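Biuret hydrolase (PDB 6C62) hydrolyses 1-carboxybiuret to urea-1,3-dicarboxylate and ammonia in the breakdown of atrazine, acting as an enzyme of the amidase family. Local coordinates at residues K2-I7 and S215-A220; D19-A24 and G111-G116; D51-R56 and P65-P70; Q105-A110 and V163-G168; Q242-V247 and L439-G444. One frame throughout, in Å; residues are numbered along the deposited sequence.

Contact 1 of 5, residues K2-I7 and S215-A220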
# COMPACT_ATOMS: atom_id res chain seq x y z
N LYS A 2 9.85 40.28 12.30
CA LYS A 2 9.27 39.02 12.00
C LYS A 2 8.47 39.12 10.73
O LYS A 2 8.28 40.19 10.18
CB LYS A 2 8.42 38.54 13.19
CG LYS A 2 9.22 38.29 14.47
CD LYS A 2 10.32 37.23 14.30
CE LYS A 2 10.67 36.63 15.66
NZ LYS A 2 11.25 37.63 16.57
N THR A 3 8.05 37.95 10.23
CA THR A 3 7.22 37.78 9.04
C THR A 3 6.14 38.83 8.93
O THR A 3 6.05 39.49 7.91
CB THR A 3 6.59 36.36 9.12
OG1 THR A 3 7.65 35.39 9.06
CG2 THR A 3 5.69 36.12 7.97
N VAL A 4 5.32 38.97 9.96
CA VAL A 4 4.15 39.87 9.89
C VAL A 4 4.59 41.32 9.62
O VAL A 4 4.01 42.00 8.79
CB VAL A 4 3.31 39.76 11.17
CG1 VAL A 4 2.26 40.88 11.26
CG2 VAL A 4 2.62 38.40 11.20
N GLU A 5 5.61 41.77 10.33
CA GLU A 5 6.13 43.11 10.18
C GLU A 5 6.80 43.30 8.81
O GLU A 5 6.60 44.33 8.18
CB GLU A 5 7.16 43.38 11.27
CG GLU A 5 7.47 44.84 11.37
CD GLU A 5 8.23 45.25 12.64
OE1 GLU A 5 8.49 44.39 13.56
OE2 GLU A 5 8.56 46.48 12.68
N ILE A 6 7.56 42.31 8.34
CA ILE A 6 8.11 42.37 6.98
C ILE A 6 7.03 42.57 5.94
O ILE A 6 7.15 43.42 5.05
CB ILE A 6 8.92 41.11 6.61
CG1 ILE A 6 10.19 41.06 7.44
CG2 ILE A 6 9.32 41.16 5.15
CD1 ILE A 6 10.84 39.69 7.60
N ILE A 7 6.01 41.75 6.01
CA ILE A 7 4.91 41.82 5.04
C ILE A 7 4.20 43.18 5.09
O ILE A 7 3.84 43.75 4.06
CB ILE A 7 3.91 40.67 5.28
CG1 ILE A 7 4.50 39.34 4.80
CG2 ILE A 7 2.54 40.90 4.61
CD1 ILE A 7 3.82 38.15 5.44
N SER A 215 7.95 32.64 13.49
CA SER A 215 6.79 32.94 14.31
C SER A 215 5.69 31.97 13.95
O SER A 215 5.71 31.39 12.85
CB SER A 215 6.28 34.36 14.07
OG SER A 215 5.97 34.50 12.69
N VAL A 216 4.73 31.82 14.86
CA VAL A 216 3.61 30.95 14.55
C VAL A 216 2.70 31.50 13.42
O VAL A 216 2.13 30.73 12.63
CB VAL A 216 2.86 30.51 15.86
CG1 VAL A 216 2.03 31.64 16.40
CG2 VAL A 216 1.99 29.27 15.53
N GLU A 217 2.61 32.83 13.29
CA GLU A 217 1.90 33.46 12.18
C GLU A 217 2.56 33.10 10.87
O GLU A 217 1.87 32.85 9.90
CB GLU A 217 1.89 35.01 12.28
CG GLU A 217 1.06 35.58 13.40
CD GLU A 217 1.79 35.66 14.75
OE1 GLU A 217 2.93 35.12 14.94
OE2 GLU A 217 1.22 36.29 15.67
N GLY A 218 3.90 33.08 10.86
CA GLY A 218 4.68 32.63 9.68
C GLY A 218 4.28 31.24 9.24
O GLY A 218 4.09 31.01 8.05
N LEU A 219 4.16 30.30 10.20
CA LEU A 219 3.70 28.97 9.88
C LEU A 219 2.33 29.00 9.24
O LEU A 219 2.12 28.39 8.16
CB LEU A 219 3.66 28.07 11.09
CG LEU A 219 4.92 27.70 11.81
CD1 LEU A 219 4.53 26.79 12.94
CD2 LEU A 219 5.98 27.07 10.93
N ALA A 220 1.39 29.73 9.85
CA ALA A 220 -0.02 29.71 9.41
C ALA A 220 -0.17 30.30 8.03
O ALA A 220 -0.89 29.75 7.19
CB ALA A 220 -0.93 30.41 10.42
O HOH W 1 5.37 37.29 12.39
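V4 holds CG1 anti to the backbone N (chi1 168°), which leaves CG2 anti to the carbonyl carbon and puts this methyl across the base of the E217 side chain, 3.6 Å from CB of E217. In T3 it is the CG2 branch, anti to the backbone N, that meets the bare backbone of G218, 4.0 Å from CA of G218. No direct hydrogen bond joins the two helix starts, and their polar link is a water. This water accepts from V4 N at 3.0 Å and donates to S215 OG at 2.9 Å. S215 precedes helix 216-226 as its N-cap, and its OG accepts from G218 N at 3.1 Å with an N-H...O angle of 153°. One hydroxyl thus caps its own helix and holds the water that satisfies an amide in the first turn of helix 3-11. T3 OG1 is hydrogen-bonded to OD1 of D214, and E217 OE1 to NE2 of Q448. The contact sets helix 3-11, at the chain's start, beside the N-terminus of helix 216-226, with helix 437-449 at V216 and E217 and strand 185-188 packed against V216 and L219.

Contact 2 of 5, residues D19-A24 and G111-G116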
# COMPACT_ATOMS: atom_id res chain seq x y z
N ASP A 19 14.49 46.08 -1.56
CA ASP A 19 15.37 46.32 -0.38
C ASP A 19 15.36 45.19 0.65
O ASP A 19 16.39 44.87 1.25
CB ASP A 19 14.98 47.63 0.36
CG ASP A 19 15.41 48.91 -0.38
OD1 ASP A 19 16.19 48.83 -1.35
OD2 ASP A 19 14.98 50.00 0.03
N VAL A 20 14.19 44.62 0.87
CA VAL A 20 14.05 43.46 1.75
C VAL A 20 14.84 42.26 1.23
O VAL A 20 15.55 41.61 1.99
CB VAL A 20 12.57 43.08 1.97
CG1 VAL A 20 12.45 41.75 2.69
CG2 VAL A 20 11.90 44.16 2.82
N CYS A 21 14.75 42.01 -0.07
CA CYS A 21 15.55 40.99 -0.73
C CYS A 21 17.09 41.21 -0.59
O CYS A 21 17.86 40.28 -0.22
CB CYS A 21 15.14 40.95 -2.22
SG CYS A 21 16.13 39.84 -3.19
N GLU A 22 17.54 42.43 -0.88
CA GLU A 22 18.95 42.77 -0.75
C GLU A 22 19.48 42.64 0.71
O GLU A 22 20.58 42.15 0.90
CB GLU A 22 19.23 44.19 -1.25
CG GLU A 22 19.00 44.44 -2.74
CD GLU A 22 19.83 43.55 -3.66
OE1 GLU A 22 20.93 43.10 -3.25
OE2 GLU A 22 19.39 43.29 -4.79
N GLU A 23 18.67 42.99 1.71
CA GLU A 23 19.04 42.76 3.09
C GLU A 23 19.27 41.26 3.41
O GLU A 23 20.25 40.90 4.07
CB GLU A 23 18.02 43.31 4.09
CG GLU A 23 17.91 44.85 4.16
CD GLU A 23 16.76 45.31 5.08
OE1 GLU A 23 16.82 44.93 6.28
OE2 GLU A 23 15.79 46.02 4.62
N ALA A 24 18.34 40.42 2.94
CA ALA A 24 18.51 39.00 3.15
C ALA A 24 19.77 38.48 2.43
O ALA A 24 20.55 37.73 3.03
CB ALA A 24 17.30 38.23 2.71
N GLY A 111 3.34 35.55 -3.54
CA GLY A 111 4.18 36.76 -3.59
C GLY A 111 5.52 36.55 -2.91
O GLY A 111 6.25 37.48 -2.83
N ALA A 112 5.80 35.34 -2.41
CA ALA A 112 7.06 35.12 -1.73
C ALA A 112 8.22 35.07 -2.72
O ALA A 112 8.07 34.73 -3.89
CB ALA A 112 6.98 33.89 -0.86
N VAL A 113 9.39 35.39 -2.21
CA VAL A 113 10.62 35.58 -2.98
C VAL A 113 11.68 34.55 -2.60
O VAL A 113 12.20 34.53 -1.44
CB VAL A 113 11.18 37.00 -2.72
CG1 VAL A 113 12.53 37.20 -3.38
CG2 VAL A 113 10.18 38.04 -3.24
N LEU A 114 12.08 33.73 -3.57
CA LEU A 114 12.93 32.59 -3.30
C LEU A 114 14.41 32.96 -3.34
O LEU A 114 14.90 33.44 -4.38
CB LEU A 114 12.66 31.47 -4.32
CG LEU A 114 13.58 30.25 -4.22
CD1 LEU A 114 13.28 29.51 -2.97
CD2 LEU A 114 13.35 29.33 -5.38
N LEU A 115 15.11 32.68 -2.25
CA LEU A 115 16.52 32.99 -2.13
C LEU A 115 17.45 31.83 -2.39
O LEU A 115 18.67 32.06 -2.71
CB LEU A 115 16.81 33.57 -0.75
CG LEU A 115 16.76 35.09 -0.70
CD1 LEU A 115 15.57 35.76 -1.33
CD2 LEU A 115 16.74 35.41 0.76
N GLY A 116 16.95 30.59 -2.27
CA GLY A 116 17.71 29.46 -2.77
C GLY A 116 17.47 28.15 -2.05
O GLY A 116 16.39 27.94 -1.46
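This is apolar helix-on-sheet packing: C21 and A24 of helix 17-35 pack on V113 and L115 of strand 113-118, near one edge of the large mixed sheet of the amidase fold. Within that sheet, strand 113-118 runs between strands 38-41 and 70-74; V113 and L115 both exchange backbone hydrogen bonds with Y71, and L115 also with T42. The strand follows a helix that ends at G111 in a Schellman motif, where positive phi (101°) turns the chain out toward the sheet. V113 and L115, two residues apart, present their side chains to helix 17-35, and no hydrogen bond joins the two segments. The V113 end is loose: SG of C21 comes no nearer than 4.5 Å to CG1 of V113, and C21 also packs on A46 and A50 of helix 43-58. Charged groups keep to another side of the helix, where E22 forms salt bridges with R18 and R47. The L115 end is much closer. L115 has an off-staggered chi1 of -93°, and its CD2 lies 3.5 Å from CB of A24, tight for two methyl groups.

Contact 3 of 5, residues D51-R56 and P65-P70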
# COMPACT_ATOMS: atom_id res chain seq x y z
N ASP A 51 11.46 42.63 -7.58
CA ASP A 51 11.13 43.68 -8.54
C ASP A 51 9.64 43.61 -9.01
O ASP A 51 8.95 44.64 -9.10
CB ASP A 51 12.03 43.63 -9.74
CG ASP A 51 13.45 44.26 -9.48
OD1 ASP A 51 13.78 44.82 -8.37
OD2 ASP A 51 14.27 44.21 -10.45
N ALA A 52 9.18 42.42 -9.33
CA ALA A 52 7.79 42.22 -9.79
C ALA A 52 6.75 42.61 -8.75
O ALA A 52 5.70 43.14 -9.08
CB ALA A 52 7.57 40.79 -10.30
N ILE A 53 7.01 42.30 -7.48
CA ILE A 53 6.13 42.73 -6.40
C ILE A 53 6.10 44.29 -6.32
O ILE A 53 5.01 44.89 -6.17
CB ILE A 53 6.60 42.17 -5.02
CG1 ILE A 53 6.46 40.64 -4.95
CG2 ILE A 53 5.87 42.85 -3.85
CD1 ILE A 53 5.05 40.14 -5.10
N ASP A 54 7.26 44.95 -6.40
CA ASP A 54 7.29 46.43 -6.39
C ASP A 54 6.51 47.01 -7.59
O ASP A 54 5.74 47.95 -7.43
CB ASP A 54 8.72 47.01 -6.32
CG ASP A 54 9.47 46.63 -5.01
OD1 ASP A 54 8.78 46.57 -3.90
OD2 ASP A 54 10.76 46.36 -5.09
N VAL A 55 6.61 46.40 -8.76
CA VAL A 55 5.78 46.83 -9.90
C VAL A 55 4.27 46.73 -9.61
O VAL A 55 3.52 47.71 -9.91
CB VAL A 55 6.18 46.11 -11.19
CG1 VAL A 55 5.11 46.17 -12.31
CG2 VAL A 55 7.54 46.64 -11.64
N ARG A 56 3.83 45.62 -9.01
CA ARG A 56 2.44 45.45 -8.69
C ARG A 56 1.94 46.46 -7.69
O ARG A 56 0.81 47.01 -7.79
CB ARG A 56 2.13 44.01 -8.21
CG ARG A 56 2.26 43.00 -9.34
CD ARG A 56 2.37 41.55 -8.87
NE ARG A 56 1.08 41.06 -8.45
CZ ARG A 56 0.89 39.87 -7.86
NH1 ARG A 56 1.93 39.07 -7.62
NH2 ARG A 56 -0.33 39.50 -7.50
N PRO A 65 -0.82 37.62 -0.01
CA PRO A 65 -0.57 37.60 1.43
C PRO A 65 0.87 37.42 1.87
O PRO A 65 1.19 37.78 3.02
CB PRO A 65 -1.36 36.38 1.92
CG PRO A 65 -2.19 36.02 0.82
CD PRO A 65 -1.70 36.54 -0.45
N LEU A 66 1.72 36.88 1.01
CA LEU A 66 3.16 36.77 1.36
C LEU A 66 4.02 37.72 0.53
O LEU A 66 5.23 37.50 0.36
CB LEU A 66 3.64 35.33 1.16
CG LEU A 66 2.93 34.27 2.05
CD1 LEU A 66 3.51 32.89 1.82
CD2 LEU A 66 3.04 34.59 3.51
N ALA A 67 3.45 38.78 -0.00
CA ALA A 67 4.16 39.64 -0.97
C ALA A 67 5.46 40.20 -0.47
O ALA A 67 5.50 40.96 0.49
CB ALA A 67 3.26 40.79 -1.44
N GLY A 68 6.54 39.77 -1.10
CA GLY A 68 7.88 40.24 -0.82
C GLY A 68 8.64 39.47 0.24
O GLY A 68 9.79 39.79 0.53
N LEU A 69 8.03 38.44 0.83
CA LEU A 69 8.62 37.71 1.97
C LEU A 69 9.72 36.77 1.46
O LEU A 69 9.47 35.92 0.63
CB LEU A 69 7.56 36.91 2.71
CG LEU A 69 8.05 36.25 4.01
CD1 LEU A 69 8.16 37.26 5.13
CD2 LEU A 69 7.17 35.14 4.47
N PRO A 70 10.96 36.96 1.91
CA PRO A 70 11.98 35.99 1.50
C PRO A 70 11.85 34.61 2.13
O PRO A 70 11.41 34.48 3.28
CB PRO A 70 13.27 36.62 2.00
CG PRO A 70 12.95 38.04 2.26
CD PRO A 70 11.54 38.05 2.70
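I53 meets the 65-70 segment with CG1, CG2 and CD1. CG2 and CD1 each lie 4.1 Å from CB of A67, and both come at that methyl from the same side, as a two-pronged end. CG1, between them, lies against the peptide that follows, 3.9 Å from G68 N. Two torsions give this fit: chi1 (-67°) sets CG1 anti to the carbonyl carbon and CG2 anti to the backbone N, and chi2 of -62° brings CD1 round to the A67 methyl. No hydrogen bond crosses the contact. The turn's backbone bonds instead to the chain at 110-113: G68 N to G111 O, while L66 pairs with A110 and L69 with V113. The turn itself is closed by L69 N donating to L66 O at 3.0 Å. G68 takes a positive phi of 90°, the backbone conformation that a glycine accepts readily in the third place of such a turn. Further out, the helix of I53 is tied to the start of helix 17-35: D54 takes hydrogen bonds from the backbone amides of A17 and R18, D51 forms a salt bridge with R18, and A17 also touches I53. The whole is a type II beta turn, L66 to L69, packed against helix 43-58 in the connection that leads from this helix into strand 70-74 of the amidase sheet.

Contact 4 of 5, residues Q105-A110 and V163-G168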
# COMPACT_ATOMS: atom_id res chain seq x y z
N GLN A 105 5.84 26.75 -6.27
CA GLN A 105 4.89 27.46 -7.16
C GLN A 105 3.81 28.18 -6.36
O GLN A 105 3.47 29.31 -6.66
CB GLN A 105 4.18 26.53 -8.16
CG GLN A 105 5.08 25.73 -9.12
CD GLN A 105 4.39 24.63 -10.00
OE1 GLN A 105 3.13 24.44 -10.02
NE2 GLN A 105 5.25 23.83 -10.68
N ARG A 106 3.28 27.52 -5.33
CA ARG A 106 2.23 28.15 -4.49
C ARG A 106 2.76 29.33 -3.64
O ARG A 106 2.06 30.34 -3.50
CB ARG A 106 1.51 27.07 -3.69
CG ARG A 106 0.68 26.22 -4.63
CD ARG A 106 -0.11 25.16 -3.96
NE ARG A 106 -0.73 24.25 -4.92
CZ ARG A 106 -1.48 23.21 -4.53
NH1 ARG A 106 -1.68 22.95 -3.25
NH2 ARG A 106 -2.02 22.40 -5.43
N LEU A 107 3.99 29.21 -3.13
CA LEU A 107 4.57 30.30 -2.38
C LEU A 107 4.84 31.49 -3.31
O LEU A 107 4.61 32.62 -2.97
CB LEU A 107 5.83 29.90 -1.62
CG LEU A 107 5.58 28.97 -0.40
CD1 LEU A 107 6.93 28.53 0.19
CD2 LEU A 107 4.70 29.59 0.65
N LYS A 108 5.39 31.20 -4.49
CA LYS A 108 5.60 32.20 -5.52
C LYS A 108 4.28 32.96 -5.87
O LYS A 108 4.28 34.18 -5.89
CB LYS A 108 6.21 31.57 -6.76
CG LYS A 108 6.34 32.55 -7.88
CD LYS A 108 7.07 31.98 -9.08
CE LYS A 108 6.42 32.43 -10.39
NZ LYS A 108 7.21 33.32 -11.34
N ALA A 109 3.19 32.22 -6.09
CA ALA A 109 1.86 32.79 -6.37
C ALA A 109 1.38 33.66 -5.22
O ALA A 109 0.62 34.57 -5.45
CB ALA A 109 0.79 31.71 -6.68
N ALA A 110 1.75 33.33 -3.98
CA ALA A 110 1.40 34.16 -2.86
C ALA A 110 2.34 35.39 -2.68
O ALA A 110 2.14 36.16 -1.77
CB ALA A 110 1.40 33.32 -1.58
N VAL A 163 16.53 34.12 6.55
CA VAL A 163 15.17 34.20 6.04
C VAL A 163 14.18 33.98 7.15
O VAL A 163 14.49 33.34 8.14
CB VAL A 163 14.89 33.17 4.88
CG1 VAL A 163 15.71 33.52 3.67
CG2 VAL A 163 15.21 31.76 5.30
N PRO A 164 12.97 34.53 7.02
CA PRO A 164 11.91 34.36 7.99
C PRO A 164 11.08 33.03 7.84
O PRO A 164 10.38 32.68 8.75
CB PRO A 164 11.01 35.56 7.75
CG PRO A 164 11.14 35.83 6.27
CD PRO A 164 12.60 35.54 5.99
N LEU A 165 11.18 32.36 6.69
CA LEU A 165 10.39 31.18 6.32
C LEU A 165 11.29 30.25 5.55
O LEU A 165 12.09 30.69 4.70
CB LEU A 165 9.24 31.63 5.42
CG LEU A 165 8.40 30.55 4.69
CD1 LEU A 165 7.62 29.69 5.68
CD2 LEU A 165 7.41 31.23 3.75
N SER A 166 11.19 28.96 5.85
CA SER A 166 11.78 27.98 4.97
C SER A 166 10.87 26.77 4.82
O SER A 166 9.88 26.62 5.54
CB SER A 166 13.16 27.55 5.47
OG SER A 166 13.04 26.95 6.74
N LEU A 167 11.19 25.94 3.82
CA LEU A 167 10.53 24.64 3.65
C LEU A 167 11.46 23.51 3.98
O LEU A 167 12.61 23.56 3.61
CB LEU A 167 9.97 24.46 2.25
CG LEU A 167 8.95 25.46 1.79
CD1 LEU A 167 8.31 24.99 0.50
CD2 LEU A 167 7.88 25.73 2.84
N GLY A 168 10.93 22.51 4.68
CA GLY A 168 11.62 21.28 4.97
C GLY A 168 10.79 20.05 4.66
O GLY A 168 9.69 20.15 4.07
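L107 and L167 reach for each other tip to tip, and here the packing is close. CD1 of L107 settles over the forked end of L167, 3.8 Å from CD1 of L167 and 4.0 Å from CD2 of L167. Each leucine has CG anti to its own carbonyl carbon (chi1 -72° for L107, -59° for L167), and these torsions point both side chains from helix and strand toward one another. The second branch of L107 has a slacker partner: its CD2 stays 4.4 Å from CD2 of L165. L165 and L167 thus offer the same strand face to one helix residue, while S166 between them turns away and bonds through OG to S154 O. Helix 102-109 belongs to a beta-alpha-beta unit, linking the neighbouring parallel strands 70-74 and 113-118, and strand 165-170 continues the sheet beyond 70-74, where L167 exchanges backbone hydrogen bonds with A72 and K74. The side chain of L167 lies about 6 Å from that of K74, by similarity a member of the charge relay system, and about 12 Å from that of S174, the probable acyl-ester residue. Y71 and M226 close in on L107 as well. The outer side of the helix is different in kind: K108 and A109 are exposed, and Q105 and R106 are partly so. R106 leads its guanidinium off to the end of helix 216-226 and beyond, where NH1 donates to the carbonyls of M226 and G228 and NH2 to that of P229.

Contact 5 of 5, residues Q242-V247 and L439-G444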
# COMPACT_ATOMS: atom_id res chain seq x y z
N GLN A 242 -8.55 24.45 4.02
CA GLN A 242 -9.11 24.71 5.35
C GLN A 242 -8.23 25.79 6.00
O GLN A 242 -7.20 25.46 6.65
CB GLN A 242 -9.11 23.44 6.20
CG GLN A 242 -10.01 22.30 5.70
CD GLN A 242 -9.96 21.09 6.65
OE1 GLN A 242 -8.94 20.39 6.75
NE2 GLN A 242 -11.04 20.86 7.34
N PRO A 243 -8.57 27.07 5.81
CA PRO A 243 -7.62 28.12 6.25
C PRO A 243 -7.40 28.14 7.77
O PRO A 243 -8.31 28.00 8.51
CB PRO A 243 -8.26 29.43 5.74
CG PRO A 243 -9.21 29.01 4.65
CD PRO A 243 -9.72 27.64 5.06
N SER A 244 -6.15 28.28 8.20
CA SER A 244 -5.81 28.39 9.60
C SER A 244 -5.64 29.84 10.09
O SER A 244 -5.86 30.12 11.28
CB SER A 244 -4.51 27.64 9.86
OG SER A 244 -3.41 28.27 9.13
N VAL A 245 -5.27 30.76 9.20
CA VAL A 245 -4.97 32.13 9.60
C VAL A 245 -6.16 32.83 10.29
O VAL A 245 -5.95 33.42 11.31
CB VAL A 245 -4.42 32.99 8.44
CG1 VAL A 245 -4.39 34.51 8.78
CG2 VAL A 245 -3.01 32.51 8.08
N PRO A 246 -7.40 32.69 9.76
CA PRO A 246 -8.53 33.39 10.39
C PRO A 246 -8.84 32.98 11.82
O PRO A 246 -9.43 33.76 12.55
CB PRO A 246 -9.72 33.01 9.48
CG PRO A 246 -9.14 32.67 8.17
CD PRO A 246 -7.79 32.08 8.49
N VAL A 247 -8.46 31.77 12.22
CA VAL A 247 -8.78 31.32 13.58
C VAL A 247 -7.56 31.20 14.48
O VAL A 247 -7.65 30.68 15.62
CB VAL A 247 -9.58 29.96 13.54
CG1 VAL A 247 -10.89 30.14 12.77
CG2 VAL A 247 -8.76 28.81 12.91
N LEU A 439 -5.86 23.41 15.21
CA LEU A 439 -5.73 23.25 16.69
C LEU A 439 -4.29 23.37 17.15
O LEU A 439 -4.01 24.00 18.16
CB LEU A 439 -6.32 21.93 17.20
CG LEU A 439 -7.83 21.75 16.95
CD1 LEU A 439 -8.35 20.47 17.60
CD2 LEU A 439 -8.57 22.92 17.58
N CYS A 440 -3.38 22.69 16.46
CA CYS A 440 -1.95 22.78 16.79
C CYS A 440 -1.51 24.25 16.74
O CYS A 440 -0.76 24.74 17.61
CB CYS A 440 -1.09 22.06 15.76
SG CYS A 440 -1.47 20.36 15.44
N LEU A 441 -1.95 24.94 15.70
CA LEU A 441 -1.55 26.34 15.49
C LEU A 441 -2.16 27.27 16.52
O LEU A 441 -1.47 28.19 17.02
CB LEU A 441 -1.85 26.80 14.07
CG LEU A 441 -0.99 26.12 12.98
CD1 LEU A 441 -1.69 26.14 11.61
CD2 LEU A 441 0.36 26.82 12.93
N ARG A 442 -3.44 27.04 16.86
CA ARG A 442 -4.09 27.78 17.97
C ARG A 442 -3.35 27.61 19.30
O ARG A 442 -3.18 28.58 20.05
CB ARG A 442 -5.57 27.37 18.11
CG ARG A 442 -6.43 28.00 17.06
CD ARG A 442 -7.80 27.37 16.99
NE ARG A 442 -8.52 27.32 18.26
CZ ARG A 442 -9.67 26.63 18.48
NH1 ARG A 442 -10.21 25.89 17.55
NH2 ARG A 442 -10.26 26.63 19.64
N ALA A 443 -2.91 26.40 19.60
CA ALA A 443 -2.16 26.15 20.82
C ALA A 443 -0.80 26.84 20.77
O ALA A 443 -0.32 27.41 21.76
CB ALA A 443 -1.98 24.65 21.06
N GLY A 444 -0.16 26.80 19.60
CA GLY A 444 1.08 27.52 19.43
C GLY A 444 0.98 29.01 19.71
O GLY A 444 1.88 29.60 20.33
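In the amidase fold, the loop between helix 216-226 and strand 257-260 packs on helix 437-449 and touches it at two adjacent helix residues. At the first, CD1 of L441 rests on S244, 3.6 Å from CB of S244 and 3.7 Å from OG of the same residue. That hydroxyl has its polar partner in D224: OD1 of D224 bonds S244 OG while OD2 takes the amide of V245, so one carboxylate holds the start of the bend. At the second, the aliphatic part of R442 runs past the V247 carbonyl, with CG of R442 3.3 Å from V247 O. CD of R442 is 4.4 Å from CG2 of V247. A bend at chi3 (54°) then carries the guanidinium onward, and NE bonds to G251 O. No hydrogen bond joins the two segments; the loop keeps its own curve through V247 N donating to S244 O at 3.2 Å. Q242 packs on an aromatic side chain of a chain of another protein in the assembly. The loop lies between helix 216-226, whose A220 and Y223 back S244, and helix 437-449, which packs through L441 on V412 of strand 411-416 and through C440 on A432 of strand 426-432.

How the contacts relate
Contacts 2, 3 and 4 bury only apolar or backbone atoms and share one end of the sheet; backbone hydrogen bonds, among them A112 N to L107 O between contacts 2 and 4, tie them where their own side chains do not. Contact 4 alone comes near a probable catalytic residue. Contact 1 packs on this group, with T3 and I6 lying on L69 and P164 and I6 also on V20; it is largely buried, with V4 at its exposed edge, and uses a bridging water. Contact 5 touches contact 1 where S244 and V245 meet A220 of helix 216-226; it is partly buried, mixes aliphatic and carbonyl contacts, and stays about 13 Å from contact 2 at nearest atoms.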